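Local coordinates for protein HAD-superfamily hydrolase, subfamily IA, variant 1 (Ehrlichia chaffeensis, PDB 3KZX) that probably hydrolyses 2-phosphoglycolate to glycolate and phosphate, as a phosphatase of the HAD-like hydrolase superfamily, at residues 41-46 with 69-74; 31-36 with 100-105; 108-113 with 217-222; 125-130 with 157-162; 181-186 with 199-204. One frame throughout, in Å; residues are numbered along the deposited sequence.

Interactions 3, 4 and 5 belong to the parallel-sheet core and its flanking helices and loops. Interaction 1 lies outermost, among the helices that follow the first core strand, about 15 Å centre to centre from interaction 2, which ties helix 32-36 to the returning chain; N42 ND2 meets N101 O between them. Interactions 2, 4 and 5 have centres 14 to 16 Å apart and meet around D31, whose carboxylate forms a salt bridge with K159 and lies near D185, and whose backbone N bonds to I183 O. Interactions 3 and 5, about 13 Å apart, touch where F218 and I221 meet Y203. Along the chain, interaction 5 falls between the two segments of interaction 3, whose helix 218-229 follows strand 213-215.

Interaction 1. Residues 41-46 with 69-74; sequences INIDRT and TIPKYL
The loop at 41-44, leading into helix 45-54, runs past the first turn of helix 70-78 with its closest backbone approach at I43 and I70, whose CA atoms are 7.7 Å apart. That spacing leaves the contact to side chains. Both helices belong to the helical insert after the first core strand, consistent with the cap domain of subfamily I HAD hydrolases. Here 195 Å² is buried, counting both sides, and I43 provides the largest share. Its CG1 stands beside the backbone N and the branch then runs extended (chi2 174°), which carries CD1 to the helix. That one methyl makes three contacts: it lies 3.8 Å from I70 CG2 and 4.0 Å from P71 CG, and touches L74 CD1 more loosely at 4.5 Å. The I43 chain and the P71 ring run antiparallel past one another. Y89 of helix 82-95 and F48 of helix 45-54 also touch I43, so the methyl sits in a small apolar core. R45 extends the contact at its polar margin. Its chain is straight through chi2 and chi3, and its guanidinium is fixed by the loop before helix 70-78: NE bonds to L62 O, NH2 to I65 O and NH1 to N67 OD1. Held in this way, R45 NH2 comes obliquely to 4.3 Å from I70 CG1.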
# COMPACT_ATOMS: atom_id res chain seq x y z
N ILE A 41 11.16 -1.81 6.91
CA ILE A 41 11.67 -1.32 8.19
C ILE A 41 10.92 -2.09 9.27
O ILE A 41 9.69 -2.07 9.31
CB ILE A 41 11.55 0.24 8.29
CG1 ILE A 41 12.55 0.87 7.31
CG2 ILE A 41 11.75 0.71 9.74
CD1 ILE A 41 13.02 2.33 7.61
N ASN A 42 11.68 -2.79 10.12
CA ASN A 42 11.14 -3.67 11.15
C ASN A 42 10.61 -4.94 10.49
O ASN A 42 9.52 -5.43 10.83
CB ASN A 42 10.06 -2.95 12.01
CG ASN A 42 10.60 -1.68 12.71
OD1 ASN A 42 11.81 -1.58 12.96
ND2 ASN A 42 9.72 -0.72 13.01
N ILE A 43 11.37 -5.46 9.52
CA ILE A 43 11.07 -6.75 8.90
C ILE A 43 10.94 -7.82 10.00
O ILE A 43 11.76 -7.87 10.91
CB ILE A 43 12.17 -7.18 7.92
CG1 ILE A 43 12.14 -6.30 6.67
CG2 ILE A 43 12.02 -8.65 7.52
CD1 ILE A 43 13.31 -6.57 5.69
N ASP A 44 9.87 -8.63 9.94
CA ASP A 44 9.73 -9.76 10.86
C ASP A 44 10.55 -10.90 10.28
O ASP A 44 10.26 -11.39 9.19
CB ASP A 44 8.27 -10.17 11.04
CG ASP A 44 8.07 -11.21 12.14
OD1 ASP A 44 6.91 -11.40 12.55
OD2 ASP A 44 9.06 -11.83 12.60
N ARG A 45 11.59 -11.31 11.01
CA ARG A 45 12.51 -12.34 10.55
C ARG A 45 11.78 -13.65 10.29
O ARG A 45 12.09 -14.34 9.32
CB ARG A 45 13.64 -12.57 11.55
CG ARG A 45 14.60 -11.40 11.71
CD ARG A 45 15.71 -11.68 12.73
NE ARG A 45 16.64 -10.56 12.83
CZ ARG A 45 16.36 -9.40 13.42
NH1 ARG A 45 15.16 -9.17 13.96
NH2 ARG A 45 17.27 -8.44 13.46
N THR A 46 10.81 -13.97 11.14
CA THR A 46 10.04 -15.22 11.00
C THR A 46 9.43 -15.29 9.63
O THR A 46 9.55 -16.31 8.95
CB THR A 46 8.96 -15.36 12.07
OG1 THR A 46 9.57 -15.25 13.35
CG2 THR A 46 8.29 -16.75 11.98
N THR A 69 19.92 -3.34 8.97
CA THR A 69 20.85 -3.91 7.99
C THR A 69 20.24 -5.06 7.22
O THR A 69 20.74 -5.39 6.15
CB THR A 69 22.13 -4.36 8.71
OG1 THR A 69 22.72 -3.21 9.31
CG2 THR A 69 23.13 -5.02 7.75
N ILE A 70 19.17 -5.65 7.75
CA ILE A 70 18.52 -6.81 7.15
C ILE A 70 18.25 -6.63 5.66
O ILE A 70 18.60 -7.51 4.88
CB ILE A 70 17.22 -7.23 7.90
CG1 ILE A 70 17.55 -7.83 9.26
CG2 ILE A 70 16.42 -8.25 7.10
CD1 ILE A 70 18.32 -9.12 9.16
N PRO A 71 17.65 -5.50 5.25
CA PRO A 71 17.35 -5.36 3.82
C PRO A 71 18.58 -5.40 2.90
O PRO A 71 18.58 -6.16 1.92
CB PRO A 71 16.64 -4.01 3.73
CG PRO A 71 16.13 -3.75 5.13
CD PRO A 71 17.16 -4.35 6.02
N LYS A 72 19.62 -4.63 3.23
CA LYS A 72 20.84 -4.66 2.39
C LYS A 72 21.49 -6.00 2.42
O LYS A 72 21.96 -6.50 1.41
CB LYS A 72 21.85 -3.58 2.79
CG LYS A 72 21.64 -2.28 1.99
CD LYS A 72 22.48 -1.11 2.50
CE LYS A 72 22.01 0.24 1.90
NZ LYS A 72 22.84 0.68 0.76
N TYR A 73 21.49 -6.63 3.58
CA TYR A 73 22.02 -7.99 3.67
C TYR A 73 21.27 -8.96 2.75
O TYR A 73 21.90 -9.73 2.02
CB TYR A 73 21.98 -8.48 5.11
CG TYR A 73 22.68 -9.78 5.33
CD1 TYR A 73 24.03 -9.82 5.63
CD2 TYR A 73 21.99 -10.97 5.30
CE1 TYR A 73 24.68 -11.02 5.86
CE2 TYR A 73 22.62 -12.17 5.52
CZ TYR A 73 23.95 -12.20 5.81
OH TYR A 73 24.56 -13.40 6.02
N LEU A 74 19.94 -8.95 2.82
CA LEU A 74 19.12 -9.86 2.00
C LEU A 74 19.31 -9.58 0.49
O LEU A 74 19.38 -10.51 -0.31
CB LEU A 74 17.64 -9.74 2.35
CG LEU A 74 17.22 -10.26 3.73
CD1 LEU A 74 15.74 -9.93 4.03
CD2 LEU A 74 17.49 -11.74 3.88

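Interaction 2. Residues 31-36 with 100-105; sequences DWYNTL and DNFMLN
The Y33 ring packs obliquely against F102, with CE1 of Y33 3.7 Å from CE2 of F102 and the planes 88° apart. The far end of Y33 turns to D100: OD2 lies at the ring edge, in its plane, and accepts from OH at an apparent 2.4 Å, a value so short that its exact length is doubtful. A water donates to the same OD2 and accepts from W32 NE1, while W32 CD1 lies over one face of the Y33 ring. At the other end of the segments N105 grips the helix 32-36 turn twice. Its backbone N donates to L36 O (2.8 Å, 167° at the hydrogen), and ND2 donates to T35 O at 2.9 Å, with T35 O in the plane of the N105 carboxamide but ND2 above the T35 carbonyl plane. L104 CD2 packs on L36 CB at 4.1 Å. The wider pi-type turn at 32-36 and the antiparallel pair 37-38 with 103-104 fit the squiggle and flap that follow the first HAD sequence motif. K128 NZ bonds to Y33 OH and forms a long, weak ion pair with D100 OD2; that nearby ammonium and the water's donation probably favour an ionised D100.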
# COMPACT_ATOMS: atom_id res chain seq x y z
N ASP A 31 -3.22 2.32 -1.49
CA ASP A 31 -2.86 0.98 -1.12
C ASP A 31 -2.12 1.04 0.21
O ASP A 31 -1.68 2.13 0.63
CB ASP A 31 -1.95 0.39 -2.20
CG ASP A 31 -1.89 -1.15 -2.16
OD1 ASP A 31 -2.47 -1.79 -1.26
OD2 ASP A 31 -1.27 -1.71 -3.08
N TRP A 32 -2.00 -0.11 0.88
CA TRP A 32 -1.41 -0.18 2.20
C TRP A 32 0.09 -0.58 2.08
O TRP A 32 0.98 0.28 2.14
CB TRP A 32 -2.26 -1.16 3.06
CG TRP A 32 -1.86 -1.30 4.45
CD1 TRP A 32 -1.33 -2.41 5.04
CD2 TRP A 32 -1.90 -0.29 5.47
NE1 TRP A 32 -1.06 -2.16 6.36
CE2 TRP A 32 -1.41 -0.87 6.65
CE3 TRP A 32 -2.31 1.05 5.50
CZ2 TRP A 32 -1.32 -0.16 7.86
CZ3 TRP A 32 -2.22 1.75 6.70
CH2 TRP A 32 -1.72 1.14 7.86
N TYR A 33 0.36 -1.84 1.83
CA TYR A 33 1.74 -2.30 1.81
C TYR A 33 2.50 -1.70 0.62
O TYR A 33 2.03 -1.75 -0.49
CB TYR A 33 1.82 -3.83 1.71
CG TYR A 33 1.50 -4.60 2.98
CD1 TYR A 33 1.91 -4.14 4.24
CD2 TYR A 33 0.86 -5.80 2.91
CE1 TYR A 33 1.62 -4.86 5.37
CE2 TYR A 33 0.59 -6.56 4.05
CZ TYR A 33 0.95 -6.08 5.27
OH TYR A 33 0.69 -6.87 6.39
N ASN A 34 3.68 -1.12 0.88
CA ASN A 34 4.56 -0.53 -0.15
C ASN A 34 4.04 0.77 -0.79
O ASN A 34 4.65 1.29 -1.72
CB ASN A 34 4.97 -1.60 -1.16
CG ASN A 34 5.53 -2.83 -0.46
OD1 ASN A 34 6.55 -2.74 0.24
ND2 ASN A 34 4.85 -3.96 -0.58
N THR A 35 2.95 1.30 -0.24
CA THR A 35 2.45 2.63 -0.56
C THR A 35 2.43 3.39 0.77
O THR A 35 3.44 4.03 1.14
CB THR A 35 1.08 2.54 -1.30
OG1 THR A 35 1.27 1.78 -2.51
CG2 THR A 35 0.54 3.96 -1.66
N LEU A 36 1.34 3.31 1.53
CA LEU A 36 1.37 3.95 2.85
C LEU A 36 2.48 3.38 3.78
O LEU A 36 3.12 4.13 4.51
CB LEU A 36 0.01 3.91 3.54
CG LEU A 36 -1.11 4.82 2.97
CD1 LEU A 36 -2.49 4.44 3.56
CD2 LEU A 36 -0.77 6.34 3.17
N ASP A 100 1.82 -6.82 12.37
CA ASP A 100 2.96 -6.09 11.83
C ASP A 100 3.51 -5.06 12.84
O ASP A 100 2.79 -4.61 13.71
CB ASP A 100 2.54 -5.35 10.54
CG ASP A 100 2.20 -6.30 9.37
OD1 ASP A 100 2.83 -7.37 9.23
OD2 ASP A 100 1.32 -5.96 8.56
N ASN A 101 4.75 -4.64 12.68
CA ASN A 101 5.32 -3.53 13.45
C ASN A 101 5.86 -2.46 12.49
O ASN A 101 6.80 -1.73 12.83
CB ASN A 101 6.45 -4.00 14.38
N PHE A 102 5.29 -2.39 11.29
CA PHE A 102 5.83 -1.54 10.22
C PHE A 102 5.55 -0.09 10.48
O PHE A 102 4.54 0.29 11.10
CB PHE A 102 5.21 -1.88 8.85
CG PHE A 102 5.52 -3.25 8.35
CD1 PHE A 102 6.82 -3.74 8.34
CD2 PHE A 102 4.51 -4.03 7.81
CE1 PHE A 102 7.08 -5.00 7.85
CE2 PHE A 102 4.77 -5.29 7.31
CZ PHE A 102 6.07 -5.77 7.33
N MET A 103 6.42 0.74 9.91
CA MET A 103 6.24 2.16 9.98
C MET A 103 5.67 2.63 8.66
O MET A 103 5.84 1.97 7.65
CB MET A 103 7.57 2.80 10.31
CG MET A 103 8.15 2.25 11.61
SD MET A 103 7.06 2.57 13.02
CE MET A 103 6.15 1.05 13.25
N LEU A 104 4.96 3.74 8.69
CA LEU A 104 4.52 4.41 7.50
C LEU A 104 5.71 5.00 6.73
O LEU A 104 6.77 5.32 7.30
CB LEU A 104 3.55 5.53 7.89
CG LEU A 104 2.18 5.17 8.47
CD1 LEU A 104 1.47 6.44 9.06
CD2 LEU A 104 1.29 4.56 7.43
N ASN A 105 5.56 5.10 5.42
CA ASN A 105 6.53 5.79 4.62
C ASN A 105 6.54 7.27 4.96
O ASN A 105 5.54 7.82 5.40
CB ASN A 105 6.25 5.59 3.12
CG ASN A 105 6.93 4.36 2.58
OD1 ASN A 105 8.11 4.19 2.79
ND2 ASN A 105 6.19 3.49 1.88
O HOH W 1 0.74 -3.17 8.38

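Interaction 3. Residues 108-113 with 217-222; sequences AIELLD and NFYDIR
This is a helix-helix contact on one face of the central parallel sheet, joining the first turns of helices 108-117 and 218-229. Their segment axes run nearly parallel, 20° apart, and approach to 8.8 Å. L111 fills the middle: with CG anti to the backbone N (chi1 172°) the branch points between the helices, and its two methyls part there. CD2 lies 3.5 Å from F218 CD1 and 3.9 Å from I221 CG2, whereas CD1 rests 3.8 Å from R222 CA. The F218 ring also reaches A108, with CD2 3.8 Å from A108 CB. At the outer edge a water bridges the helices, donating to E110 OE1 at 2.6 Å and lying 2.7 Å from Y219 OH, in the plane of the tyrosine ring. R222 runs extended alongside helix 108-117, and its NE bonds to T114 OG1. Beneath, L111 and F218 both touch F30 of strand 27-30. Such helix pairs layered on a parallel sheet are typical of Rossmann-like alpha/beta folds, the HAD core among them.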
# COMPACT_ATOMS: atom_id res chain seq x y z
N ALA A 108 3.56 10.27 4.78
CA ALA A 108 2.23 9.66 4.67
C ALA A 108 1.23 10.33 5.59
O ALA A 108 0.15 10.77 5.13
CB ALA A 108 2.29 8.13 4.97
N ILE A 109 1.56 10.43 6.90
CA ILE A 109 0.63 11.08 7.84
C ILE A 109 0.34 12.53 7.46
O ILE A 109 -0.80 12.98 7.54
CB ILE A 109 1.14 11.06 9.30
CG1 ILE A 109 0.81 9.73 9.95
CG2 ILE A 109 0.41 12.17 10.14
CD1 ILE A 109 -0.45 9.80 10.80
N GLU A 110 1.38 13.28 7.06
CA GLU A 110 1.15 14.67 6.62
C GLU A 110 0.16 14.77 5.47
O GLU A 110 -0.70 15.67 5.46
CB GLU A 110 2.45 15.36 6.27
CG GLU A 110 3.27 15.66 7.49
CD GLU A 110 4.74 15.75 7.24
OE1 GLU A 110 5.44 14.74 7.49
OE2 GLU A 110 5.17 16.84 6.84
N LEU A 111 0.26 13.84 4.52
CA LEU A 111 -0.68 13.80 3.41
C LEU A 111 -2.10 13.42 3.82
O LEU A 111 -3.09 14.08 3.44
CB LEU A 111 -0.14 12.86 2.30
CG LEU A 111 -1.12 12.58 1.19
CD1 LEU A 111 -1.47 13.89 0.48
CD2 LEU A 111 -0.52 11.52 0.19
N LEU A 112 -2.23 12.36 4.63
CA LEU A 112 -3.55 12.01 5.12
C LEU A 112 -4.18 13.18 5.84
O LEU A 112 -5.37 13.49 5.63
CB LEU A 112 -3.50 10.77 6.05
CG LEU A 112 -2.94 9.47 5.43
CD1 LEU A 112 -2.75 8.42 6.50
CD2 LEU A 112 -3.85 8.90 4.34
N ASP A 113 -3.40 13.85 6.68
CA ASP A 113 -3.93 14.91 7.49
C ASP A 113 -4.32 16.13 6.65
O ASP A 113 -5.34 16.75 6.90
CB ASP A 113 -2.97 15.28 8.62
CG ASP A 113 -3.71 15.82 9.82
OD1 ASP A 113 -4.48 15.06 10.47
OD2 ASP A 113 -3.56 17.03 10.06
N ASN A 217 7.68 10.08 -3.55
CA ASN A 217 7.43 10.25 -2.12
C ASN A 217 6.15 11.02 -1.87
O ASN A 217 5.62 11.67 -2.76
CB ASN A 217 8.62 10.94 -1.48
CG ASN A 217 8.81 12.33 -2.01
OD1 ASN A 217 7.97 13.17 -1.79
ND2 ASN A 217 9.90 12.56 -2.74
N PHE A 218 5.66 10.94 -0.63
CA PHE A 218 4.39 11.54 -0.28
C PHE A 218 4.45 13.05 -0.11
O PHE A 218 3.42 13.71 -0.15
CB PHE A 218 3.85 10.89 0.98
CG PHE A 218 3.26 9.55 0.76
CD1 PHE A 218 2.22 9.38 -0.15
CD2 PHE A 218 3.73 8.46 1.45
CE1 PHE A 218 1.67 8.12 -0.36
CE2 PHE A 218 3.20 7.23 1.22
CZ PHE A 218 2.17 7.05 0.32
N TYR A 219 5.64 13.61 0.07
CA TYR A 219 5.76 15.08 0.17
C TYR A 219 5.41 15.73 -1.19
O TYR A 219 4.65 16.70 -1.26
CB TYR A 219 7.17 15.52 0.64
CG TYR A 219 7.72 14.85 1.90
CD1 TYR A 219 7.23 15.17 3.17
CD2 TYR A 219 8.78 13.95 1.82
CE1 TYR A 219 7.76 14.57 4.33
CE2 TYR A 219 9.33 13.36 2.96
CZ TYR A 219 8.81 13.67 4.21
OH TYR A 219 9.36 13.07 5.33
N ASP A 220 5.92 15.16 -2.27
CA ASP A 220 5.64 15.65 -3.61
C ASP A 220 4.17 15.45 -3.99
O ASP A 220 3.58 16.33 -4.62
CB ASP A 220 6.55 14.99 -4.66
CG ASP A 220 8.04 15.38 -4.48
OD1 ASP A 220 8.34 16.48 -3.99
OD2 ASP A 220 8.91 14.59 -4.86
N ILE A 221 3.58 14.34 -3.54
CA ILE A 221 2.17 14.09 -3.84
C ILE A 221 1.32 15.10 -3.09
O ILE A 221 0.38 15.67 -3.66
CB ILE A 221 1.72 12.69 -3.45
CG1 ILE A 221 2.42 11.65 -4.35
CG2 ILE A 221 0.17 12.58 -3.50
CD1 ILE A 221 2.21 10.16 -3.92
N ARG A 222 1.66 15.37 -1.82
CA ARG A 222 0.95 16.37 -1.03
C ARG A 222 1.03 17.76 -1.68
O ARG A 222 0.02 18.46 -1.78
CB ARG A 222 1.45 16.41 0.40
CG ARG A 222 0.65 17.36 1.31
CD ARG A 222 1.32 17.44 2.66
NE ARG A 222 0.85 18.54 3.50
CZ ARG A 222 1.28 19.80 3.42
NH1 ARG A 222 2.20 20.18 2.53
NH2 ARG A 222 0.77 20.71 4.23
O HOH W 2 7.80 13.70 7.42

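Interaction 4. Residues 125-130 with 157-162; sequences VSNKNG and TIKPSP
Here the end of strand 121-126, consistent with HAD motif II, meets the loop carrying K159, which matches the motif III lysine of HAD enzymes. The N127 carboxamide reads the backbone of K159 with both its ends. OD1 accepts from K159 N at 3.0 Å, on a lone pair in the carbonyl plane, and ND2 donates to K159 O at 3.0 Å in a nearly straight bond (167°). This two-point pairing fixes the rotation of the amide, and N127 OD1 also lies 3.4 Å from I158 CB. The peptide bond from K159 to P160 is cis. K159 then folds back through a bend at chi3 (-63°), bringing CD to 3.9 Å from V125 CG1 and NZ to 3.0 Å from V125 O, to which it donates. NZ also donates to a water, which is held by N127 N as well. Outside the two segments, salt bridges join NZ to D31 and D189, so the ammonium is gripped from several directions. S126 OG accepts from K128 N, an ST turn at the corner where the chain leaves the strand. A lysine set among acidic groups at the strand ends is characteristic of the HAD active site.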
# COMPACT_ATOMS: atom_id res chain seq x y z
N VAL A 125 -7.65 0.50 -0.43
CA VAL A 125 -7.92 -0.72 -1.18
C VAL A 125 -6.63 -1.56 -1.30
O VAL A 125 -5.67 -1.13 -1.94
CB VAL A 125 -8.50 -0.42 -2.56
CG1 VAL A 125 -8.74 -1.72 -3.38
CG2 VAL A 125 -9.81 0.34 -2.40
N SER A 126 -6.65 -2.74 -0.67
CA SER A 126 -5.51 -3.60 -0.45
C SER A 126 -5.90 -5.06 -0.68
O SER A 126 -7.06 -5.44 -0.44
CB SER A 126 -5.03 -3.44 1.00
OG SER A 126 -3.98 -4.35 1.30
N ASN A 127 -4.93 -5.88 -1.10
CA ASN A 127 -5.10 -7.33 -1.15
C ASN A 127 -4.76 -8.05 0.17
O ASN A 127 -4.91 -9.27 0.26
CB ASN A 127 -4.34 -7.95 -2.33
CG ASN A 127 -5.04 -7.72 -3.67
OD1 ASN A 127 -6.12 -7.08 -3.76
ND2 ASN A 127 -4.41 -8.25 -4.75
N LYS A 128 -4.34 -7.31 1.18
CA LYS A 128 -4.25 -7.87 2.51
C LYS A 128 -5.63 -8.30 3.01
O LYS A 128 -6.64 -7.64 2.75
CB LYS A 128 -3.62 -6.89 3.48
CG LYS A 128 -3.39 -7.42 4.87
CD LYS A 128 -2.72 -6.39 5.75
CE LYS A 128 -2.56 -6.87 7.16
NZ LYS A 128 -1.71 -8.10 7.25
N ASN A 129 -5.67 -9.39 3.77
CA ASN A 129 -6.93 -9.81 4.41
C ASN A 129 -7.62 -8.63 5.09
O ASN A 129 -7.00 -7.95 5.90
CB ASN A 129 -6.64 -10.88 5.45
CG ASN A 129 -7.86 -11.34 6.13
OD1 ASN A 129 -8.22 -10.84 7.18
ND2 ASN A 129 -8.60 -12.25 5.47
N GLY A 130 -8.89 -8.41 4.78
CA GLY A 130 -9.61 -7.24 5.29
C GLY A 130 -9.61 -7.09 6.79
O GLY A 130 -9.43 -5.98 7.31
N THR A 157 -13.55 -10.55 -5.48
CA THR A 157 -12.29 -10.59 -6.22
C THR A 157 -11.21 -9.73 -5.53
O THR A 157 -11.45 -9.12 -4.48
CB THR A 157 -12.50 -10.17 -7.72
OG1 THR A 157 -13.07 -8.85 -7.76
CG2 THR A 157 -13.45 -11.16 -8.46
N ILE A 158 -10.03 -9.73 -6.10
CA ILE A 158 -8.90 -8.92 -5.58
C ILE A 158 -8.32 -8.13 -6.75
O ILE A 158 -8.62 -8.43 -7.90
CB ILE A 158 -7.82 -9.81 -4.90
CG1 ILE A 158 -7.36 -10.95 -5.81
CG2 ILE A 158 -8.33 -10.40 -3.57
CD1 ILE A 158 -6.17 -11.81 -5.25
N LYS A 159 -7.48 -7.13 -6.47
CA LYS A 159 -6.78 -6.38 -7.52
C LYS A 159 -5.95 -7.40 -8.25
O LYS A 159 -5.44 -8.34 -7.61
CB LYS A 159 -5.91 -5.26 -6.91
CG LYS A 159 -6.73 -4.19 -6.14
CD LYS A 159 -5.81 -3.17 -5.42
CE LYS A 159 -4.94 -3.83 -4.34
NZ LYS A 159 -3.99 -2.84 -3.72
N PRO A 160 -5.83 -7.27 -9.58
CA PRO A 160 -6.16 -6.10 -10.44
C PRO A 160 -7.62 -5.94 -10.89
O PRO A 160 -7.91 -5.05 -11.70
CB PRO A 160 -5.29 -6.32 -11.66
CG PRO A 160 -5.23 -7.80 -11.76
CD PRO A 160 -5.16 -8.32 -10.36
N SER A 161 -8.53 -6.76 -10.39
CA SER A 161 -9.94 -6.54 -10.67
C SER A 161 -10.29 -5.14 -10.20
O SER A 161 -9.78 -4.70 -9.16
CB SER A 161 -10.86 -7.51 -9.90
OG SER A 161 -12.23 -7.10 -10.02
N PRO A 162 -11.18 -4.46 -10.93
CA PRO A 162 -11.71 -3.18 -10.47
C PRO A 162 -12.68 -3.26 -9.29
O PRO A 162 -12.90 -2.25 -8.61
CB PRO A 162 -12.41 -2.63 -11.71
CG PRO A 162 -12.90 -3.85 -12.39
CD PRO A 162 -11.75 -4.83 -12.24
O HOH W 3 -2.49 -4.99 -2.46

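Interaction 5. Residues 181-186 with 199-204; sequences FFIGDS and LPIKYG
Four backbone hydrogen bonds lace strands 181-184 and 199-203 together, beginning with F182 N to L199 O at 2.8 Å and I201 N to F182 O at 2.9 Å. The ladder continues from G184 N to I201 O (3.1 Å) and ends with Y203 N to G184 O (2.9 Å). F182 and G184 turn both N and O to the neighbouring strand, I201 does so in return, and CA-H...O contacts lie between the bonds, the shortest K202 CA to G184 O at 3.2 Å. Beyond the ladder a water donates to both D185 O and Y203 O and so prolongs the link where direct bonding stops. The bridges F181 with L199 through G184 with K202 are in parallel register, and the axes of the two strand segments lie 26° apart. Helix 187-195 connects the strands, giving the beta-alpha-beta crossover of the Rossmann-like HAD core; G184 and D185 probably occupy the start of what in this family is motif IV. On one face, I201 CD1 lies 3.5 Å from F181 CD2, and L199 CD2 lies 3.6 Å from F181 CE1, the leucine and phenylalanine running side by side. I183 CG2 reaches Y203 CB at 3.9 Å; with CG anti to the backbone N (chi1 175°), the Y203 ring is carried away from strand 181-184 and stacks on F218. The opposite face carries F182 and P200, both touching A193 of helix 187-195.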
# COMPACT_ATOMS: atom_id res chain seq x y z
N PHE A 181 -8.34 9.66 -7.36
CA PHE A 181 -6.92 9.28 -7.47
C PHE A 181 -6.67 7.99 -6.71
O PHE A 181 -7.00 7.91 -5.52
CB PHE A 181 -5.99 10.36 -6.86
CG PHE A 181 -6.05 11.72 -7.52
CD1 PHE A 181 -6.80 11.97 -8.67
CD2 PHE A 181 -5.24 12.75 -7.03
CE1 PHE A 181 -6.81 13.23 -9.27
CE2 PHE A 181 -5.24 14.02 -7.62
CZ PHE A 181 -6.03 14.27 -8.73
N PHE A 182 -6.11 6.98 -7.37
CA PHE A 182 -5.70 5.76 -6.70
C PHE A 182 -4.18 5.74 -6.64
O PHE A 182 -3.52 5.45 -7.64
CB PHE A 182 -6.24 4.50 -7.40
CG PHE A 182 -5.99 3.18 -6.63
CD1 PHE A 182 -6.44 1.98 -7.14
CD2 PHE A 182 -5.28 3.14 -5.44
CE1 PHE A 182 -6.20 0.78 -6.50
CE2 PHE A 182 -5.05 1.91 -4.77
CZ PHE A 182 -5.55 0.74 -5.32
N ILE A 183 -3.65 6.08 -5.45
CA ILE A 183 -2.21 6.06 -5.17
C ILE A 183 -1.78 4.67 -4.77
O ILE A 183 -2.23 4.11 -3.80
CB ILE A 183 -1.78 7.09 -4.10
CG1 ILE A 183 -2.19 8.50 -4.52
CG2 ILE A 183 -0.22 7.01 -3.92
CD1 ILE A 183 -2.21 9.52 -3.34
N GLY A 184 -0.92 4.09 -5.60
CA GLY A 184 -0.48 2.73 -5.45
C GLY A 184 0.87 2.50 -6.10
O GLY A 184 1.28 3.20 -7.05
N ASP A 185 1.56 1.51 -5.60
CA ASP A 185 2.92 1.20 -6.05
C ASP A 185 2.98 0.17 -7.16
O ASP A 185 3.95 0.14 -7.92
CB ASP A 185 3.79 0.69 -4.90
CG ASP A 185 3.30 -0.62 -4.36
OD1 ASP A 185 2.24 -0.61 -3.74
OD2 ASP A 185 3.96 -1.64 -4.60
N SER A 186 1.95 -0.67 -7.26
CA SER A 186 2.01 -1.86 -8.10
C SER A 186 1.29 -1.72 -9.41
O SER A 186 0.38 -0.90 -9.58
CB SER A 186 1.43 -3.07 -7.36
OG SER A 186 0.04 -2.90 -7.15
N LEU A 199 -8.17 7.46 -11.74
CA LEU A 199 -6.86 7.93 -12.14
C LEU A 199 -5.82 7.25 -11.27
O LEU A 199 -5.72 7.53 -10.06
CB LEU A 199 -6.71 9.45 -11.95
CG LEU A 199 -5.46 10.06 -12.59
CD1 LEU A 199 -5.59 10.04 -14.12
CD2 LEU A 199 -5.22 11.50 -12.04
N PRO A 200 -4.97 6.44 -11.90
CA PRO A 200 -3.84 5.92 -11.15
C PRO A 200 -2.76 6.96 -10.93
O PRO A 200 -2.47 7.74 -11.83
CB PRO A 200 -3.33 4.80 -12.05
CG PRO A 200 -3.64 5.28 -13.44
CD PRO A 200 -4.90 6.11 -13.33
N ILE A 201 -2.18 6.98 -9.74
CA ILE A 201 -0.92 7.69 -9.47
C ILE A 201 0.08 6.64 -8.92
O ILE A 201 -0.18 6.02 -7.89
CB ILE A 201 -1.13 8.83 -8.48
CG1 ILE A 201 -2.18 9.79 -9.02
CG2 ILE A 201 0.20 9.57 -8.25
CD1 ILE A 201 -2.41 11.02 -8.13
N LYS A 202 1.17 6.41 -9.64
CA LYS A 202 2.18 5.44 -9.22
C LYS A 202 3.07 6.05 -8.16
O LYS A 202 3.64 7.16 -8.35
CB LYS A 202 3.02 4.94 -10.39
CG LYS A 202 4.04 3.83 -10.01
CD LYS A 202 4.89 3.41 -11.19
CE LYS A 202 6.26 4.15 -11.27
NZ LYS A 202 7.29 3.68 -10.24
N TYR A 203 3.18 5.34 -7.04
CA TYR A 203 4.05 5.70 -5.93
C TYR A 203 5.29 4.81 -5.95
O TYR A 203 5.20 3.58 -6.09
CB TYR A 203 3.29 5.49 -4.61
CG TYR A 203 4.13 5.73 -3.40
CD1 TYR A 203 4.30 7.03 -2.89
CD2 TYR A 203 4.78 4.69 -2.77
CE1 TYR A 203 5.09 7.27 -1.79
CE2 TYR A 203 5.61 4.91 -1.66
CZ TYR A 203 5.75 6.21 -1.17
OH TYR A 203 6.54 6.45 -0.06
N GLY A 204 6.45 5.41 -5.77
CA GLY A 204 7.65 4.62 -5.48
C GLY A 204 8.51 4.48 -6.70
O GLY A 204 8.64 5.43 -7.47
O HOH W 4 6.12 1.77 -7.73